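Local atomic coordinates of RNA-dependent RNA Polymerase (Bombyx mori cytoplasmic polyhedrosis virus, PDB entry 6TZ0), a protein that catalyses RNA-directed RNA synthesis, making the plus-strand transcripts of the double-stranded RNA genome and, after core assembly, the complementary minus strands. Residues D766-V771 with A1046-F1051; P1035-T1040 with A1058-G1063. One frame throughout, in Å; residues are numbered along the deposited sequence.

Contact 1: D766-V771 with A1046-F1051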
loop_
_atom_site.group_PDB
_atom_site.type_symbol
_atom_site.label_atom_id
_atom_site.label_comp_id
_atom_site.label_asym_id
_atom_site.label_seq_id
_atom_site.Cartn_x
_atom_site.Cartn_y
_atom_site.Cartn_z
ATOM N N ASP A 766 -3.082 9.415 -21.431
ATOM C CA ASP A 766 -3.505 8.087 -21.000
ATOM C C ASP A 766 -4.732 7.598 -21.754
ATOM O O ASP A 766 -4.902 6.386 -21.907
ATOM C CB ASP A 766 -3.806 8.064 -19.503
ATOM C CG ASP A 766 -2.585 8.266 -18.653
ATOM O OD1 ASP A 766 -1.475 7.960 -19.123
ATOM O OD2 ASP A 766 -2.733 8.721 -17.500
ATOM N N LEU A 767 -5.590 8.502 -22.219
ATOM C CA LEU A 767 -6.764 8.133 -23.001
ATOM C C LEU A 767 -6.507 8.053 -24.496
ATOM O O LEU A 767 -7.428 8.306 -25.269
ATOM C CB LEU A 767 -7.898 9.135 -22.777
ATOM C CG LEU A 767 -8.765 9.166 -21.531
ATOM C CD1 LEU A 767 -9.599 10.417 -21.583
ATOM C CD2 LEU A 767 -9.655 7.950 -21.534
ATOM N N LEU A 768 -5.294 7.737 -24.937
ATOM C CA LEU A 768 -4.952 8.050 -26.320
ATOM C C LEU A 768 -5.138 6.844 -27.238
ATOM O O LEU A 768 -5.691 6.977 -28.334
ATOM C CB LEU A 768 -3.526 8.588 -26.393
ATOM C CG LEU A 768 -3.235 9.563 -27.534
ATOM C CD1 LEU A 768 -2.113 10.460 -27.097
ATOM C CD2 LEU A 768 -2.871 8.906 -28.832
ATOM N N PHE A 769 -4.647 5.668 -26.838
ATOM C CA PHE A 769 -4.874 4.480 -27.656
ATOM C C PHE A 769 -6.095 3.685 -27.231
ATOM O O PHE A 769 -6.486 2.757 -27.937
ATOM C CB PHE A 769 -3.676 3.518 -27.687
ATOM C CG PHE A 769 -2.561 3.929 -28.609
ATOM C CD1 PHE A 769 -2.380 5.241 -28.995
ATOM C CD2 PHE A 769 -1.824 2.952 -29.254
ATOM C CE1 PHE A 769 -1.389 5.587 -29.866
ATOM C CE2 PHE A 769 -0.833 3.291 -30.144
ATOM C CZ PHE A 769 -0.620 4.615 -30.454
ATOM N N ARG A 770 -6.701 4.008 -26.096
ATOM C CA ARG A 770 -7.901 3.316 -25.653
ATOM C C ARG A 770 -9.172 4.019 -26.111
ATOM O O ARG A 770 -10.262 3.706 -25.632
ATOM C CB ARG A 770 -7.866 3.151 -24.136
ATOM C CG ARG A 770 -7.731 4.426 -23.362
ATOM C CD ARG A 770 -7.557 4.120 -21.895
ATOM N NE ARG A 770 -6.277 3.494 -21.583
ATOM C CZ ARG A 770 -5.955 3.027 -20.382
ATOM N NH1 ARG A 770 -6.819 3.112 -19.385
ATOM N NH2 ARG A 770 -4.771 2.480 -20.170
ATOM N N VAL A 771 -9.046 4.938 -27.060
ATOM C CA VAL A 771 -10.133 5.794 -27.503
ATOM C C VAL A 771 -10.345 5.538 -28.992
ATOM O O VAL A 771 -9.494 4.969 -29.673
ATOM C CB VAL A 771 -9.809 7.278 -27.217
ATOM C CG1 VAL A 771 -8.875 7.868 -28.258
ATOM C CG2 VAL A 771 -11.018 8.097 -27.020
ATOM N N ALA A 1046 -5.930 -1.497 -31.986
ATOM C CA ALA A 1046 -6.346 -0.506 -31.005
ATOM C C ALA A 1046 -7.617 0.142 -31.528
ATOM O O ALA A 1046 -7.934 0.040 -32.715
ATOM C CB ALA A 1046 -5.266 0.544 -30.742
ATOM N N TYR A 1047 -8.354 0.811 -30.635
ATOM C CA TYR A 1047 -9.586 1.460 -31.072
ATOM C C TYR A 1047 -9.328 2.676 -31.948
ATOM O O TYR A 1047 -10.217 3.063 -32.711
ATOM C CB TYR A 1047 -10.466 1.869 -29.890
ATOM C CG TYR A 1047 -11.186 0.738 -29.207
ATOM C CD1 TYR A 1047 -12.223 0.082 -29.840
ATOM C CD2 TYR A 1047 -10.870 0.369 -27.911
ATOM C CE1 TYR A 1047 -12.890 -0.941 -29.226
ATOM C CE2 TYR A 1047 -11.534 -0.655 -27.287
ATOM C CZ TYR A 1047 -12.544 -1.305 -27.949
ATOM O OH TYR A 1047 -13.223 -2.324 -27.330
ATOM N N ASN A 1048 -8.142 3.275 -31.882
ATOM C CA ASN A 1048 -7.811 4.390 -32.758
ATOM C C ASN A 1048 -7.021 3.988 -33.998
ATOM O O ASN A 1048 -6.709 4.856 -34.816
ATOM C CB ASN A 1048 -7.028 5.472 -32.007
ATOM C CG ASN A 1048 -5.715 4.974 -31.435
ATOM O OD1 ASN A 1048 -5.427 3.784 -31.424
ATOM N ND2 ASN A 1048 -4.878 5.907 -31.019
ATOM N N MET A 1049 -6.668 2.719 -34.152
ATOM C CA MET A 1049 -5.780 2.289 -35.225
ATOM C C MET A 1049 -6.518 1.538 -36.323
ATOM O O MET A 1049 -5.974 0.613 -36.922
ATOM C CB MET A 1049 -4.636 1.442 -34.676
ATOM C CG MET A 1049 -3.625 2.241 -33.886
ATOM S SD MET A 1049 -2.296 1.233 -33.239
ATOM C CE MET A 1049 -1.471 0.823 -34.761
ATOM N N SER A 1050 -7.748 1.950 -36.623
ATOM C CA SER A 1050 -8.515 1.322 -37.687
ATOM C C SER A 1050 -7.941 1.684 -39.048
ATOM O O SER A 1050 -7.158 2.623 -39.185
ATOM C CB SER A 1050 -9.986 1.727 -37.613
ATOM O OG SER A 1050 -10.153 3.100 -37.896
ATOM N N PHE A 1051 -8.348 0.920 -40.057
ATOM C CA PHE A 1051 -7.808 1.065 -41.402
ATOM C C PHE A 1051 -8.176 2.419 -41.993
ATOM O O PHE A 1051 -9.353 2.709 -42.224
ATOM C CB PHE A 1051 -8.313 -0.063 -42.290
ATOM C CG PHE A 1051 -7.877 0.060 -43.705
ATOM C CD1 PHE A 1051 -6.555 -0.140 -44.049
ATOM C CD2 PHE A 1051 -8.785 0.384 -44.696
ATOM C CE1 PHE A 1051 -6.146 -0.022 -45.354
ATOM C CE2 PHE A 1051 -8.383 0.500 -46.004
ATOM C CZ PHE A 1051 -7.063 0.297 -46.333
#
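Asn-1048 brings its carboxamide, tipped 66° from the ring plane, to one side of the Phe-769 ring. Its OD1 sits over that face, 4.0 Å above the plane and offset toward the rim, while ND2 lies on the same side, nearest Phe-769 CD1 at 3.3 Å. A chi1 of 60° sets Asn-1048 CG between its own backbone N and carbonyl carbon. ND2 also comes within 3.0 Å of Leu-768 O, but the angle is too poor for a hydrogen bond. Leu-768 CD2 lies at the edge of the same ring, in its plane.

Met-1049 comes to the same side of the Phe-769 ring, displaced toward CE2. Its SD is 4.8 Å from the ring centroid and 45° off the ring normal, an oblique Met-aromatic contact. Ala-1046 CB, on that side too, lies 3.8 Å from the backbone O of Phe-769 and is oblique to the ring, near CD2. Outside the two segments, Phe-1150 also packs on Phe-769.

Tyr-1047 starts toward the 766-771 loop and then leaves it: CB is 3.3 Å from Val-771 O, but the ring runs off to helix 325-339, where OH is hydrogen-bonded to Ala-329 O. Val-771 O also lies 3.1 Å from the backbone N of Asn-1048, close but not hydrogen-bonded because the angle is poor.

The loop leaving helix 754-766 thus meets a type I beta turn, Ala-1046 to Met-1049, closed by a weak bond from Met-1049 N to Ala-1046 O. With Tyr-1047 and Asn-1048 at its corners, the turn packs on a buried aromatic through its side chains and against Val-771 O through its backbone, a loop-to-loop contact away from the polymerase's metal and nucleotide sites.

Contact 2: P1035-T1040 with A1058-G1063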
loop_
_atom_site.group_PDB
_atom_site.type_symbol
_atom_site.label_atom_id
_atom_site.label_comp_id
_atom_site.label_asym_id
_atom_site.label_seq_id
_atom_site.Cartn_x
_atom_site.Cartn_y
_atom_site.Cartn_z
ATOM N N PRO A 1035 5.552 -3.560 -44.408
ATOM C CA PRO A 1035 4.774 -4.759 -44.751
ATOM C C PRO A 1035 3.732 -5.152 -43.716
ATOM O O PRO A 1035 2.792 -5.871 -44.072
ATOM C CB PRO A 1035 5.847 -5.840 -44.916
ATOM C CG PRO A 1035 7.037 -5.323 -44.193
ATOM C CD PRO A 1035 6.996 -3.846 -44.372
ATOM N N HIS A 1036 3.830 -4.684 -42.472
ATOM C CA HIS A 1036 2.755 -4.930 -41.519
ATOM C C HIS A 1036 1.582 -3.975 -41.670
ATOM O O HIS A 1036 0.654 -4.040 -40.862
ATOM C CB HIS A 1036 3.257 -4.880 -40.073
ATOM C CG HIS A 1036 3.963 -3.613 -39.706
ATOM N ND1 HIS A 1036 3.306 -2.418 -39.521
ATOM C CD2 HIS A 1036 5.259 -3.377 -39.405
ATOM C CE1 HIS A 1036 4.176 -1.486 -39.181
ATOM N NE2 HIS A 1036 5.367 -2.045 -39.090
ATOM N N ALA A 1037 1.600 -3.089 -42.667
ATOM C CA ALA A 1037 0.423 -2.276 -42.943
ATOM C C ALA A 1037 -0.717 -3.118 -43.485
ATOM O O ALA A 1037 -1.886 -2.779 -43.287
ATOM C CB ALA A 1037 0.761 -1.170 -43.932
ATOM N N LYS A 1038 -0.402 -4.211 -44.169
ATOM C CA LYS A 1038 -1.439 -5.094 -44.663
ATOM C C LYS A 1038 -1.903 -6.066 -43.592
ATOM O O LYS A 1038 -3.045 -6.531 -43.644
ATOM C CB LYS A 1038 -0.925 -5.834 -45.900
ATOM C CG LYS A 1038 -1.996 -6.410 -46.809
ATOM C CD LYS A 1038 -2.243 -7.876 -46.576
ATOM C CE LYS A 1038 -3.178 -8.420 -47.636
ATOM N NZ LYS A 1038 -4.529 -7.806 -47.540
ATOM N N HIS A 1039 -1.059 -6.356 -42.605
ATOM C CA HIS A 1039 -1.438 -7.312 -41.579
ATOM C C HIS A 1039 -2.313 -6.695 -40.502
ATOM O O HIS A 1039 -2.965 -7.432 -39.760
ATOM C CB HIS A 1039 -0.198 -7.932 -40.933
ATOM C CG HIS A 1039 0.745 -8.552 -41.912
ATOM N ND1 HIS A 1039 0.361 -9.546 -42.784
ATOM C CD2 HIS A 1039 2.073 -8.373 -42.110
ATOM C CE1 HIS A 1039 1.396 -9.914 -43.514
ATOM N NE2 HIS A 1039 2.449 -9.220 -43.123
ATOM N N THR A 1040 -2.347 -5.368 -40.409
ATOM C CA THR A 1040 -3.170 -4.667 -39.436
ATOM C C THR A 1040 -4.406 -4.033 -40.055
ATOM O O THR A 1040 -5.181 -3.395 -39.342
ATOM C CB THR A 1040 -2.346 -3.590 -38.731
ATOM O OG1 THR A 1040 -1.907 -2.623 -39.688
ATOM C CG2 THR A 1040 -1.141 -4.203 -38.065
ATOM N N ALA A 1058 0.455 6.097 -39.029
ATOM C CA ALA A 1058 1.714 6.363 -38.348
ATOM C C ALA A 1058 2.458 5.073 -38.042
ATOM O O ALA A 1058 3.689 5.032 -38.109
ATOM C CB ALA A 1058 1.464 7.146 -37.062
ATOM N N PHE A 1059 1.725 4.010 -37.700
ATOM C CA PHE A 1059 2.361 2.710 -37.511
ATOM C C PHE A 1059 2.878 2.165 -38.835
ATOM O O PHE A 1059 3.967 1.588 -38.894
ATOM C CB PHE A 1059 1.361 1.754 -36.870
ATOM C CG PHE A 1059 1.955 0.475 -36.350
ATOM C CD1 PHE A 1059 2.742 0.478 -35.213
ATOM C CD2 PHE A 1059 1.669 -0.736 -36.953
ATOM C CE1 PHE A 1059 3.263 -0.695 -34.715
ATOM C CE2 PHE A 1059 2.189 -1.913 -36.454
ATOM C CZ PHE A 1059 2.990 -1.890 -35.341
ATOM N N ALA A 1060 2.123 2.381 -39.913
ATOM C CA ALA A 1060 2.522 1.950 -41.245
ATOM C C ALA A 1060 3.690 2.748 -41.805
ATOM O O ALA A 1060 4.330 2.291 -42.753
ATOM C CB ALA A 1060 1.332 2.058 -42.194
ATOM N N LEU A 1061 3.952 3.942 -41.284
ATOM C CA LEU A 1061 5.095 4.723 -41.738
ATOM C C LEU A 1061 6.326 4.546 -40.862
ATOM O O LEU A 1061 7.416 4.295 -41.379
ATOM C CB LEU A 1061 4.746 6.210 -41.814
ATOM C CG LEU A 1061 3.812 6.721 -42.900
ATOM C CD1 LEU A 1061 3.602 8.192 -42.678
ATOM C CD2 LEU A 1061 4.392 6.468 -44.264
ATOM N N LEU A 1062 6.183 4.689 -39.545
ATOM C CA LEU A 1062 7.341 4.699 -38.660
ATOM C C LEU A 1062 7.694 3.322 -38.129
ATOM O O LEU A 1062 8.853 3.082 -37.778
ATOM C CB LEU A 1062 7.116 5.630 -37.466
ATOM C CG LEU A 1062 7.325 7.139 -37.596
ATOM C CD1 LEU A 1062 8.689 7.459 -38.178
ATOM C CD2 LEU A 1062 6.221 7.815 -38.367
ATOM N N GLY A 1063 6.723 2.425 -38.037
ATOM C CA GLY A 1063 6.958 1.088 -37.535
ATOM C C GLY A 1063 6.704 0.983 -36.047
ATOM O O GLY A 1063 6.229 1.909 -35.386
#
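His-1036 and Phe-1059 make the aromatic part of the contact. Their side chains cross at about a right angle, but the ring planes are only 44° apart and the centroids 4.5 Å, so the pair is oblique and fits neither standard ring geometry. Phe-1059 CZ lies over one face of the imidazole, offset toward its rim, and CE2 is the phenyl atom nearest to His-1036 ND1, at 3.3 Å. Phe-1059 CG is anti to its backbone N (chi1 -168°), and the end of the side chain comes nearer the 1035-1040 segment than its CB direction suggests.

The imidazole's far end looks at the helix backbone. His-1036 CE1 makes a close approach to Phe-1059 O, not a hydrogen bond. At the imidazole edge, near its plane, NE2 meets Gly-1063 CA at 3.8 Å. This glycine is where helix 1054-1062 ends: its N is hydrogen-bonded to Phe-1059 O, and its positive phi turns the chain out of the helix, at backbone angles where a CB would jam against the carbonyl O of Leu-1062, reason enough for glycine.

Apolar packing is modest. Ala-1037 CB and Ala-1060 CB meet at 3.7 Å where the two backbones run nearest each other, and Thr-1040 CG2 grazes the phenyl near CE2.

Hydrogen bonds run within each segment or to residues outside both. His-1036 O receives Thr-1040 OG1 in the carbonyl plane at 3.2 Å, besides weak bonds from the backbone N of His-1039 and of Thr-1040, which fold the segment into a helix-like turn. Thr-1040 OG1 has a weak second bond with Trp-1056 NE1, and Ala-1060 is joined by a backbone hydrogen bond to Leu-1034.

Overall arrangement
From the N terminus, the chain first reaches 766-771, at the end of helix 754-766 and in the loop before helix 774-786. Contact 1 closes the following 274-residue excursion when the chain returns at 1046-1051. On the way it passes 1035-1040, whose partner, 1058-1063 at the end of helix 1054-1062, follows only 17 residues later in contact 2. The segments alternate, so the two closures cross. Met-1049 CE packs 3.7 Å from Phe-1059 CB and links the contacts directly, although their centres are about 15 Å apart. Together they tie the helix 754-766 exit, the 1031-1053 loop and helix 1054-1062 into one continuous run of packing.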